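Local coordinates for protein polyphosphate kinase (Porphyromonas gingivalis, PDB 2O8R) that probably catalyses the reversible transfer of the terminal phosphate of ATP to a growing polyphosphate chain, at residues H113-R118 with Y204-L209; A512-G517 with N625-A630; K542-Q547 with S615-K620. The protein carries 3 engineered substitutions. One frame throughout, in Å; residues are numbered along the deposited sequence.

How the interactions relate
From the N terminus, interaction 1 comes first: the strand after helix 83-112 meets strand 204-208, closing a long loop in which the middle domain begins. That loop is finished before the other two contacts open. Interaction 2 then starts at 512-517 and ends only at 625-630, and within this span 542-547 and 615-620 pair up as interaction 3. Both of these belong to the second C-terminal domain and reach one sheet. Their centres lie about 12 Å apart, and they touch through Ser615, whose OG meets Glu628 OE1 and Thr629 N. Interaction 1 stands apart, on the other side of the chain's centre, about 51 Å from interaction 2 and 41 Å from interaction 3, centre to centre.

Interaction 1 (H113-R118 with Y204-L209); sequences HGIRLR and YYYSFL. With SO4 (sulfate ion), chain H.
A parallel strand pair, 115-118 beside 204-208, joins the N-terminal and middle domains of this polyphosphate kinase. Its ladder begins with Tyr204 N to Gly114 O at 2.8 Å, and continues through Arg116 N to Tyr204 O, Tyr206 N to Arg116 O and Arg118 N to Tyr206 O. Gly114, at positive phi, is the C' residue of the Schellman motif that ends helix 83-112, which turns the chain straight into the ladder.

On one face Ile115 CG2 meets the edge of the Tyr206 ring, 3.7 Å from CE2. Leu117, its CG anti to the backbone N (chi1 177°), lies across Tyr206, with CD1 3.8 Å from CB. At the end of the pair the ring of Phe208 swings in, CE2 nearing Leu117 CG. On the other face Tyr205 CD1 sits over one face of the Arg118 guanidinium, offset toward its rim and 3.6 Å from NH2, the two planes 26° apart. Arg116 presents its guanidinium at 69° to the same ring. A sulfate, probably from the crystallisation liquor, lies beyond the ends of the two arginines, with O1 2.8 Å from Arg116 NH2 in a weak bond.

Leu117 packs on Phe102 and Leu107 of helix 83-112, and strand 192-195 runs antiparallel along the far side of 204-208.

Interaction 2 (A512-G517 with N625-A630); sequences ARYNMG and NRIETA
Asn625 and Arg626 bring the chain out of helix 620-624 and up against Arg513, beside the edge of the sheet in the second C-terminal domain, a domain of the phospholipase D-like clan. Here strand 510-511 has just ended and strand 629-632 is about to start as its antiparallel neighbour. Two carbonyls lead the approach: Arg513 CD lies 4.0 Å from Asn625 O and nearer Arg626 O. Arg513 NE adds a weak hydrogen bond to Tyr624 O. The carbonyl of Arg626 also faces the methyl of Ala512, with CB 3.5 Å from O.

CB of Arg626 points away from 512-517, and its NE pairs with Glu628 OE2 in a salt bridge of 2.8 Å, weak as a hydrogen bond.

Ile627 reaches the other way. Its CD1 comes to the edge of the Tyr514 ring, 3.9 Å from CE2, close to the ring plane, and CG1 approaches Ala512 O. Its backbone is bonded to Lys437, His439 and Ala440, which ties this loop to the segment carrying the predicted phosphohistidine.

At Glu628, CG lies beside the backbone N (chi1 -52°) and the chain bends at chi2, carrying the carboxylate off from Ala512 while CB stays 3.9 Å from the alanine CB. OE1 is hydrogen-bonded to His439 ND1 and to Ser615 OG, an arrangement consistent with Glu628 orienting the histidine from the second shell.

Thr629 and Ala630 enter the strand, Ala630 bonding through its backbone to Leu510. The hydrogen bond between the two segments runs from Ala512 N to Glu628 O, 3.2 Å long, with the donor standing 41° out of the carbonyl plane.

Interaction 3 (K542-Q547 with S615-K620); sequences KMNGLQ and SADWMK
Met543, a selenomethionine, lays its CE over one face of the Trp618 indole, 3.5 Å from the centroid of the five-membered ring and 6° off its normal. SE follows over the same face as a Met-aromatic contact. CG of Met543 stands between the backbone N and the carbonyl carbon (chi1 64°). The side chain crosses the indole at about a right angle. Leu546 CD1 comes at the ring's edge instead, 3.8 Å from Trp618 CE3.

Beside these side chains the two backbones run in nearly the same direction. Trp618 N bonds to Gly545 O, and Gln547 N to Trp618 O at 3.0 Å, so that Leu546 and Trp618 form a single bridge. Gln547 extends the pairing with its side chain: OE1 accepts Lys620 N at 3.1 Å, the donor nearly in line with the side-chain carbonyl. Met619 folds back until CE rests 3.8 Å from Gly545 CA, over a position that carries no side chain. At the other end Asn544 N reaches Asp617 OD1 at 3.0 Å, coming from above the carboxylate plane.

Segment 542-547 is the end of strand 538-543 and the loop after it, and 615-620 follows strand 610-614; these strands are the two neighbours of strand 600-603 in the sheet of this phospholipase D-like domain, and therefore run parallel to each other.

Farther out, Arg599 NE makes a salt bridge to Asp617 OD1, giving that oxygen a second partner, while Asn622 ND2 bonds to Asp617 O. Trp601 meets the Trp618 ring, and Val551 of helix 549-560 also touches it. Asn544 neighbours Arg570 and His597, both predicted to bind ATP.

Interaction 1 (H113-R118 with Y204-L209)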
loop_
_atom_site.group_PDB
_atom_site.type_symbol
_atom_site.label_atom_id
_atom_site.label_comp_id
_atom_site.label_asym_id
_atom_site.label_seq_id
_atom_site.Cartn_x
_atom_site.Cartn_y
_atom_site.Cartn_z
ATOM N N HIS A 113 -25.146 -17.917 -14.639
ATOM C CA HIS A 113 -24.735 -18.270 -13.285
ATOM C C HIS A 113 -25.176 -17.293 -12.191
ATOM O O HIS A 113 -24.614 -17.291 -11.098
ATOM C CB HIS A 113 -23.228 -18.465 -13.252
ATOM C CG HIS A 113 -22.754 -19.528 -14.184
ATOM N ND1 HIS A 113 -22.461 -19.278 -15.506
ATOM C CD2 HIS A 113 -22.556 -20.854 -13.997
ATOM C CE1 HIS A 113 -22.084 -20.400 -16.090
ATOM N NE2 HIS A 113 -22.134 -21.371 -15.196
ATOM N N GLY A 114 -26.180 -16.472 -12.479
ATOM C CA GLY A 114 -26.763 -15.589 -11.460
ATOM C C GLY A 114 -26.058 -14.262 -11.213
ATOM O O GLY A 114 -26.227 -13.668 -10.153
ATOM N N ILE A 115 -25.265 -13.802 -12.182
ATOM C CA ILE A 115 -24.609 -12.495 -12.101
ATOM C C ILE A 115 -25.169 -11.588 -13.187
ATOM O O ILE A 115 -25.121 -11.923 -14.368
ATOM C CB ILE A 115 -23.073 -12.590 -12.304
ATOM C CG1 ILE A 115 -22.517 -13.911 -11.755
ATOM C CG2 ILE A 115 -22.352 -11.358 -11.729
ATOM C CD1 ILE A 115 -22.010 -13.872 -10.339
ATOM N N ARG A 116 -25.716 -10.442 -12.792
ATOM C CA ARG A 116 -26.178 -9.479 -13.778
ATOM C C ARG A 116 -25.337 -8.226 -13.690
ATOM O O ARG A 116 -25.432 -7.443 -12.738
ATOM C CB ARG A 116 -27.670 -9.190 -13.640
ATOM C CG ARG A 116 -28.307 -8.710 -14.939
ATOM C CD ARG A 116 -29.596 -9.472 -15.250
ATOM N NE ARG A 116 -30.795 -8.663 -15.074
ATOM C CZ ARG A 116 -31.334 -7.911 -16.030
ATOM N NH1 ARG A 116 -30.780 -7.860 -17.236
ATOM N NH2 ARG A 116 -32.428 -7.203 -15.782
ATOM N N LEU A 117 -24.454 -8.079 -14.668
ATOM C CA LEU A 117 -23.669 -6.880 -14.779
ATOM C C LEU A 117 -24.479 -6.022 -15.700
ATOM O O LEU A 117 -24.579 -6.303 -16.892
ATOM C CB LEU A 117 -22.289 -7.168 -15.370
ATOM C CG LEU A 117 -21.411 -5.920 -15.585
ATOM C CD1 LEU A 117 -21.375 -5.032 -14.345
ATOM C CD2 LEU A 117 -20.003 -6.298 -15.993
ATOM N N ARG A 118 -25.089 -4.991 -15.146
ATOM C CA ARG A 118 -26.025 -4.209 -15.923
ATOM C C ARG A 118 -25.314 -3.301 -16.889
ATOM O O ARG A 118 -24.312 -2.655 -16.565
ATOM C CB ARG A 118 -27.017 -3.448 -15.038
ATOM C CG ARG A 118 -28.267 -4.269 -14.726
ATOM C CD ARG A 118 -29.488 -3.385 -14.514
ATOM N NE ARG A 118 -29.763 -3.209 -13.096
ATOM C CZ ARG A 118 -30.660 -3.916 -12.423
ATOM N NH1 ARG A 118 -31.382 -4.839 -13.038
ATOM N NH2 ARG A 118 -30.837 -3.700 -11.134
ATOM N N TYR A 204 -27.315 -11.646 -8.538
ATOM C CA TYR A 204 -26.554 -10.570 -7.939
ATOM C C TYR A 204 -26.462 -9.468 -8.995
ATOM O O TYR A 204 -26.342 -9.753 -10.193
ATOM C CB TYR A 204 -25.169 -11.063 -7.563
ATOM C CG TYR A 204 -25.160 -11.907 -6.321
ATOM C CD1 TYR A 204 -24.919 -11.331 -5.083
ATOM C CD2 TYR A 204 -25.374 -13.277 -6.378
ATOM C CE1 TYR A 204 -24.907 -12.087 -3.934
ATOM C CE2 TYR A 204 -25.361 -14.051 -5.225
ATOM C CZ TYR A 204 -25.135 -13.439 -4.004
ATOM O OH TYR A 204 -25.119 -14.163 -2.836
ATOM N N TYR A 205 -26.532 -8.215 -8.557
ATOM C CA TYR A 205 -26.582 -7.105 -9.487
ATOM C C TYR A 205 -25.350 -6.242 -9.376
ATOM O O TYR A 205 -24.870 -5.979 -8.269
ATOM C CB TYR A 205 -27.838 -6.276 -9.257
ATOM C CG TYR A 205 -29.087 -7.047 -9.585
ATOM C CD1 TYR A 205 -29.584 -7.084 -10.888
ATOM C CD2 TYR A 205 -29.759 -7.768 -8.597
ATOM C CE1 TYR A 205 -30.726 -7.809 -11.195
ATOM C CE2 TYR A 205 -30.895 -8.487 -8.893
ATOM C CZ TYR A 205 -31.374 -8.506 -10.191
ATOM O OH TYR A 205 -32.507 -9.228 -10.469
ATOM N N TYR A 206 -24.823 -5.817 -10.525
ATOM C CA TYR A 206 -23.725 -4.867 -10.527
ATOM C C TYR A 206 -23.923 -3.777 -11.557
ATOM O O TYR A 206 -24.543 -3.985 -12.600
ATOM C CB TYR A 206 -22.396 -5.578 -10.756
ATOM C CG TYR A 206 -22.091 -6.590 -9.695
ATOM C CD1 TYR A 206 -21.592 -6.192 -8.458
ATOM C CD2 TYR A 206 -22.317 -7.948 -9.917
ATOM C CE1 TYR A 206 -21.308 -7.115 -7.471
ATOM C CE2 TYR A 206 -22.042 -8.886 -8.931
ATOM C CZ TYR A 206 -21.539 -8.458 -7.708
ATOM O OH TYR A 206 -21.265 -9.367 -6.719
ATOM N N SER A 207 -23.379 -2.610 -11.255
ATOM C CA SER A 207 -23.454 -1.482 -12.160
ATOM C C SER A 207 -22.092 -0.861 -12.268
ATOM O O SER A 207 -21.359 -0.818 -11.276
ATOM C CB SER A 207 -24.403 -0.439 -11.602
ATOM O OG SER A 207 -25.733 -0.883 -11.696
ATOM N N PHE A 208 -21.761 -0.386 -13.468
ATOM C CA PHE A 208 -20.598 0.489 -13.670
ATOM C C PHE A 208 -20.863 1.803 -12.953
ATOM O O PHE A 208 -21.975 2.344 -13.000
ATOM C CB PHE A 208 -20.374 0.801 -15.154
ATOM C CG PHE A 208 -19.898 -0.376 -15.976
ATOM C CD1 PHE A 208 -18.553 -0.524 -16.285
ATOM C CD2 PHE A 208 -20.792 -1.312 -16.467
ATOM C CE1 PHE A 208 -18.111 -1.588 -17.055
ATOM C CE2 PHE A 208 -20.357 -2.373 -17.240
ATOM C CZ PHE A 208 -19.013 -2.512 -17.534
ATOM N N LEU A 209 -19.842 2.319 -12.293
ATOM C CA LEU A 209 -19.937 3.623 -11.668
ATOM C C LEU A 209 -20.378 4.685 -12.675
ATOM O O LEU A 209 -21.283 5.474 -12.382
ATOM C CB LEU A 209 -18.595 4.000 -11.052
ATOM C CG LEU A 209 -18.550 5.126 -10.026
ATOM C CD1 LEU A 209 -19.693 4.990 -9.037
ATOM C CD2 LEU A 209 -17.189 5.105 -9.313
HETATM S S SO4 H . -33.995 -4.457 -14.848
HETATM O O1 SO4 H . -34.356 -5.775 -14.326
HETATM O O2 SO4 H . -34.736 -4.202 -16.079
HETATM O O3 SO4 H . -34.301 -3.431 -13.848
HETATM O O4 SO4 H . -32.570 -4.424 -15.159
#

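Interaction 2 (A512-G517 with N625-A630)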
loop_
_atom_site.group_PDB
_atom_site.type_symbol
_atom_site.label_atom_id
_atom_site.label_comp_id
_atom_site.label_asym_id
_atom_site.label_seq_id
_atom_site.Cartn_x
_atom_site.Cartn_y
_atom_site.Cartn_z
ATOM N N ALA A 512 26.356 -12.856 -18.291
ATOM C CA ALA A 512 26.267 -12.027 -19.481
ATOM C C ALA A 512 27.366 -10.974 -19.461
ATOM O O ALA A 512 27.749 -10.493 -18.396
ATOM C CB ALA A 512 24.889 -11.374 -19.563
ATOM N N ARG A 513 27.872 -10.624 -20.642
ATOM C CA ARG A 513 28.999 -9.689 -20.780
ATOM C C ARG A 513 30.296 -10.317 -20.257
ATOM O O ARG A 513 31.293 -9.634 -20.043
ATOM C CB ARG A 513 28.715 -8.345 -20.082
ATOM C CG ARG A 513 27.378 -7.706 -20.442
ATOM C CD ARG A 513 27.108 -6.455 -19.619
ATOM N NE ARG A 513 27.734 -5.273 -20.213
ATOM C CZ ARG A 513 28.879 -4.729 -19.799
ATOM N NH1 ARG A 513 29.542 -5.246 -18.770
ATOM N NH2 ARG A 513 29.362 -3.657 -20.415
ATOM N N TYR A 514 30.265 -11.629 -20.055
ATOM C CA TYR A 514 31.445 -12.386 -19.678
ATOM C C TYR A 514 31.575 -13.634 -20.543
ATOM O O TYR A 514 32.111 -13.561 -21.643
ATOM C CB TYR A 514 31.419 -12.734 -18.196
ATOM C CG TYR A 514 31.655 -11.542 -17.308
ATOM C CD1 TYR A 514 32.946 -11.062 -17.085
ATOM C CD2 TYR A 514 30.591 -10.885 -16.694
ATOM C CE1 TYR A 514 33.174 -9.948 -16.279
ATOM C CE2 TYR A 514 30.803 -9.782 -15.874
ATOM C CZ TYR A 514 32.096 -9.321 -15.670
ATOM O OH TYR A 514 32.314 -8.239 -14.851
ATOM N N ASN A 515 31.068 -14.768 -20.073
ATOM C CA ASN A 515 31.212 -16.014 -20.824
ATOM C C ASN A 515 29.962 -16.495 -21.546
ATOM O O ASN A 515 30.020 -17.481 -22.278
ATOM C CB ASN A 515 31.717 -17.128 -19.907
ATOM C CG ASN A 515 30.857 -17.298 -18.678
ATOM O OD1 ASN A 515 29.865 -16.598 -18.500
ATOM N ND2 ASN A 515 31.234 -18.228 -17.821
HETATM N N MSE A 516 28.840 -15.808 -21.351
HETATM C CA MSE A 516 27.554 -16.339 -21.809
HETATM C C MSE A 516 27.334 -16.384 -23.324
HETATM O O MSE A 516 26.770 -17.352 -23.846
HETATM C CB MSE A 516 26.392 -15.630 -21.138
HETATM C CG MSE A 516 25.080 -16.379 -21.340
HETATM SE SE MSE A 516 23.529 -15.467 -20.603
HETATM C CE MSE A 516 23.382 -13.980 -21.858
ATOM N N GLY A 517 27.760 -15.336 -24.020
ATOM C CA GLY A 517 27.615 -15.283 -25.471
ATOM C C GLY A 517 28.339 -16.447 -26.117
ATOM O O GLY A 517 27.752 -17.187 -26.899
ATOM N N ASN A 625 23.256 -5.705 -22.662
ATOM C CA ASN A 625 23.133 -4.586 -21.717
ATOM C C ASN A 625 23.122 -4.975 -20.237
ATOM O O ASN A 625 23.758 -4.320 -19.408
ATOM C CB ASN A 625 21.883 -3.759 -22.023
ATOM C CG ASN A 625 21.904 -3.170 -23.407
ATOM O OD1 ASN A 625 22.474 -3.746 -24.332
ATOM N ND2 ASN A 625 21.282 -2.009 -23.561
ATOM N N ARG A 626 22.387 -6.030 -19.910
ATOM C CA ARG A 626 22.211 -6.463 -18.531
ATOM C C ARG A 626 23.295 -7.424 -18.036
ATOM O O ARG A 626 23.973 -8.083 -18.827
ATOM C CB ARG A 626 20.842 -7.144 -18.381
ATOM C CG ARG A 626 19.674 -6.188 -18.305
ATOM C CD ARG A 626 18.743 -6.329 -19.478
ATOM N NE ARG A 626 17.877 -7.494 -19.319
ATOM C CZ ARG A 626 16.699 -7.484 -18.698
ATOM N NH1 ARG A 626 15.988 -8.602 -18.612
ATOM N NH2 ARG A 626 16.225 -6.364 -18.167
ATOM N N ILE A 627 23.450 -7.520 -16.721
ATOM C CA ILE A 627 24.117 -8.692 -16.185
ATOM C C ILE A 627 23.084 -9.770 -15.816
ATOM O O ILE A 627 22.185 -9.555 -14.994
ATOM C CB ILE A 627 25.140 -8.355 -15.069
ATOM C CG1 ILE A 627 26.499 -8.035 -15.718
ATOM C CG2 ILE A 627 25.291 -9.516 -14.079
ATOM C CD1 ILE A 627 27.615 -7.750 -14.750
ATOM N N GLU A 628 23.213 -10.914 -16.482
ATOM C CA GLU A 628 22.284 -12.031 -16.346
ATOM C C GLU A 628 23.033 -13.265 -15.880
ATOM O O GLU A 628 24.263 -13.289 -15.872
ATOM C CB GLU A 628 21.661 -12.361 -17.708
ATOM C CG GLU A 628 21.035 -11.189 -18.431
ATOM C CD GLU A 628 19.581 -10.950 -18.055
ATOM O OE1 GLU A 628 19.014 -11.731 -17.268
ATOM O OE2 GLU A 628 18.997 -9.976 -18.571
ATOM N N THR A 629 22.291 -14.302 -15.517
ATOM C CA THR A 629 22.907 -15.593 -15.224
ATOM C C THR A 629 22.264 -16.754 -15.960
ATOM O O THR A 629 21.071 -16.733 -16.280
ATOM C CB THR A 629 22.890 -15.933 -13.727
ATOM O OG1 THR A 629 21.549 -15.812 -13.215
ATOM C CG2 THR A 629 23.831 -15.026 -12.974
ATOM N N ALA A 630 23.076 -17.769 -16.229
ATOM C CA ALA A 630 22.564 -19.073 -16.602
ATOM C C ALA A 630 23.385 -20.121 -15.870
ATOM O O ALA A 630 24.597 -19.965 -15.677
ATOM C CB ALA A 630 22.626 -19.281 -18.101
#

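Interaction 3 (K542-Q547 with S615-K620)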
loop_
_atom_site.group_PDB
_atom_site.type_symbol
_atom_site.label_atom_id
_atom_site.label_comp_id
_atom_site.label_asym_id
_atom_site.label_seq_id
_atom_site.Cartn_x
_atom_site.Cartn_y
_atom_site.Cartn_z
ATOM N N LYS A 542 13.156 -22.923 -23.875
ATOM C CA LYS A 542 11.967 -22.238 -23.369
ATOM C C LYS A 542 12.310 -20.878 -22.795
ATOM O O LYS A 542 13.166 -20.774 -21.926
ATOM C CB LYS A 542 11.291 -23.063 -22.296
ATOM C CG LYS A 542 10.136 -22.354 -21.610
ATOM C CD LYS A 542 9.547 -23.215 -20.496
ATOM C CE LYS A 542 8.440 -22.499 -19.815
ATOM N NZ LYS A 542 7.277 -22.595 -20.696
HETATM N N MSE A 543 11.637 -19.844 -23.287
HETATM C CA MSE A 543 11.815 -18.508 -22.747
HETATM C C MSE A 543 10.614 -17.586 -22.974
HETATM O O MSE A 543 9.664 -17.931 -23.675
HETATM C CB MSE A 543 13.055 -17.888 -23.329
HETATM C CG MSE A 543 12.984 -17.663 -24.814
HETATM SE SE MSE A 543 14.784 -17.639 -25.548
HETATM C CE MSE A 543 15.817 -17.770 -23.872
ATOM N N ASN A 544 10.659 -16.417 -22.350
ATOM C CA ASN A 544 9.578 -15.464 -22.452
ATOM C C ASN A 544 9.678 -14.758 -23.785
ATOM O O ASN A 544 8.666 -14.435 -24.400
ATOM C CB ASN A 544 9.607 -14.453 -21.298
ATOM C CG ASN A 544 9.288 -15.083 -19.949
ATOM O OD1 ASN A 544 10.178 -15.301 -19.129
ATOM N ND2 ASN A 544 8.016 -15.369 -19.710
ATOM N N GLY A 545 10.905 -14.547 -24.248
ATOM C CA GLY A 545 11.117 -13.818 -25.490
ATOM C C GLY A 545 12.335 -14.224 -26.286
ATOM O O GLY A 545 13.391 -14.504 -25.722
ATOM N N LEU A 546 12.165 -14.252 -27.608
ATOM C CA LEU A 546 13.246 -14.443 -28.563
ATOM C C LEU A 546 13.182 -13.361 -29.647
ATOM O O LEU A 546 12.220 -13.266 -30.416
ATOM C CB LEU A 546 13.175 -15.834 -29.188
ATOM C CG LEU A 546 14.248 -16.115 -30.237
ATOM C CD1 LEU A 546 15.618 -15.923 -29.641
ATOM C CD2 LEU A 546 14.087 -17.516 -30.803
ATOM N N GLN A 547 14.221 -12.545 -29.708
ATOM C CA GLN A 547 14.177 -11.365 -30.540
ATOM C C GLN A 547 15.563 -11.028 -31.100
ATOM O O GLN A 547 15.670 -10.325 -32.105
ATOM C CB GLN A 547 13.593 -10.212 -29.707
ATOM C CG GLN A 547 13.349 -8.902 -30.427
ATOM C CD GLN A 547 14.527 -7.960 -30.345
ATOM O OE1 GLN A 547 15.506 -8.226 -29.644
ATOM N NE2 GLN A 547 14.441 -6.848 -31.063
ATOM N N SER A 615 18.189 -16.571 -16.126
ATOM C CA SER A 615 17.507 -15.327 -15.794
ATOM C C SER A 615 17.181 -14.540 -17.056
ATOM O O SER A 615 16.328 -13.662 -17.039
ATOM C CB SER A 615 18.378 -14.471 -14.873
ATOM O OG SER A 615 19.483 -13.945 -15.581
ATOM N N ALA A 616 17.852 -14.867 -18.154
ATOM C CA ALA A 616 17.698 -14.113 -19.395
ATOM C C ALA A 616 16.806 -14.784 -20.430
ATOM O O ALA A 616 16.841 -16.004 -20.594
ATOM C CB ALA A 616 19.063 -13.838 -20.007
ATOM N N ASP A 617 16.001 -13.973 -21.112
ATOM C CA ASP A 617 15.461 -14.312 -22.427
ATOM C C ASP A 617 16.518 -13.889 -23.428
ATOM O O ASP A 617 17.463 -13.207 -23.067
ATOM C CB ASP A 617 14.203 -13.516 -22.722
ATOM C CG ASP A 617 13.192 -13.602 -21.623
ATOM O OD1 ASP A 617 12.844 -14.730 -21.234
ATOM O OD2 ASP A 617 12.740 -12.542 -21.154
ATOM N N TRP A 618 16.363 -14.266 -24.687
ATOM C CA TRP A 618 17.329 -13.852 -25.694
ATOM C C TRP A 618 16.803 -12.656 -26.477
ATOM O O TRP A 618 16.379 -12.771 -27.636
ATOM C CB TRP A 618 17.676 -15.005 -26.625
ATOM C CG TRP A 618 18.339 -16.158 -25.959
ATOM C CD1 TRP A 618 18.923 -16.176 -24.724
ATOM C CD2 TRP A 618 18.527 -17.469 -26.511
ATOM N NE1 TRP A 618 19.439 -17.424 -24.466
ATOM C CE2 TRP A 618 19.210 -18.234 -25.548
ATOM C CE3 TRP A 618 18.173 -18.069 -27.721
ATOM C CZ2 TRP A 618 19.556 -19.564 -25.764
ATOM C CZ3 TRP A 618 18.517 -19.394 -27.933
ATOM C CH2 TRP A 618 19.197 -20.126 -26.958
HETATM N N MSE A 619 16.809 -11.506 -25.821
HETATM C CA MSE A 619 16.504 -10.252 -26.485
HETATM C C MSE A 619 17.827 -9.635 -26.911
HETATM O O MSE A 619 18.883 -10.212 -26.660
HETATM C CB MSE A 619 15.802 -9.315 -25.520
HETATM C CG MSE A 619 14.725 -9.958 -24.684
HETATM SE SE MSE A 619 13.134 -10.510 -25.664
HETATM C CE MSE A 619 11.831 -10.361 -24.202
ATOM N N LYS A 620 17.779 -8.466 -27.546
ATOM C CA LYS A 620 18.995 -7.690 -27.806
ATOM C C LYS A 620 19.553 -7.168 -26.481
ATOM O O LYS A 620 20.693 -7.465 -26.132
ATOM C CB LYS A 620 18.688 -6.522 -28.736
ATOM C CG LYS A 620 19.884 -5.658 -29.108
ATOM C CD LYS A 620 20.307 -5.890 -30.553
ATOM C CE LYS A 620 20.288 -4.584 -31.356
ATOM N NZ LYS A 620 20.931 -3.446 -30.631
#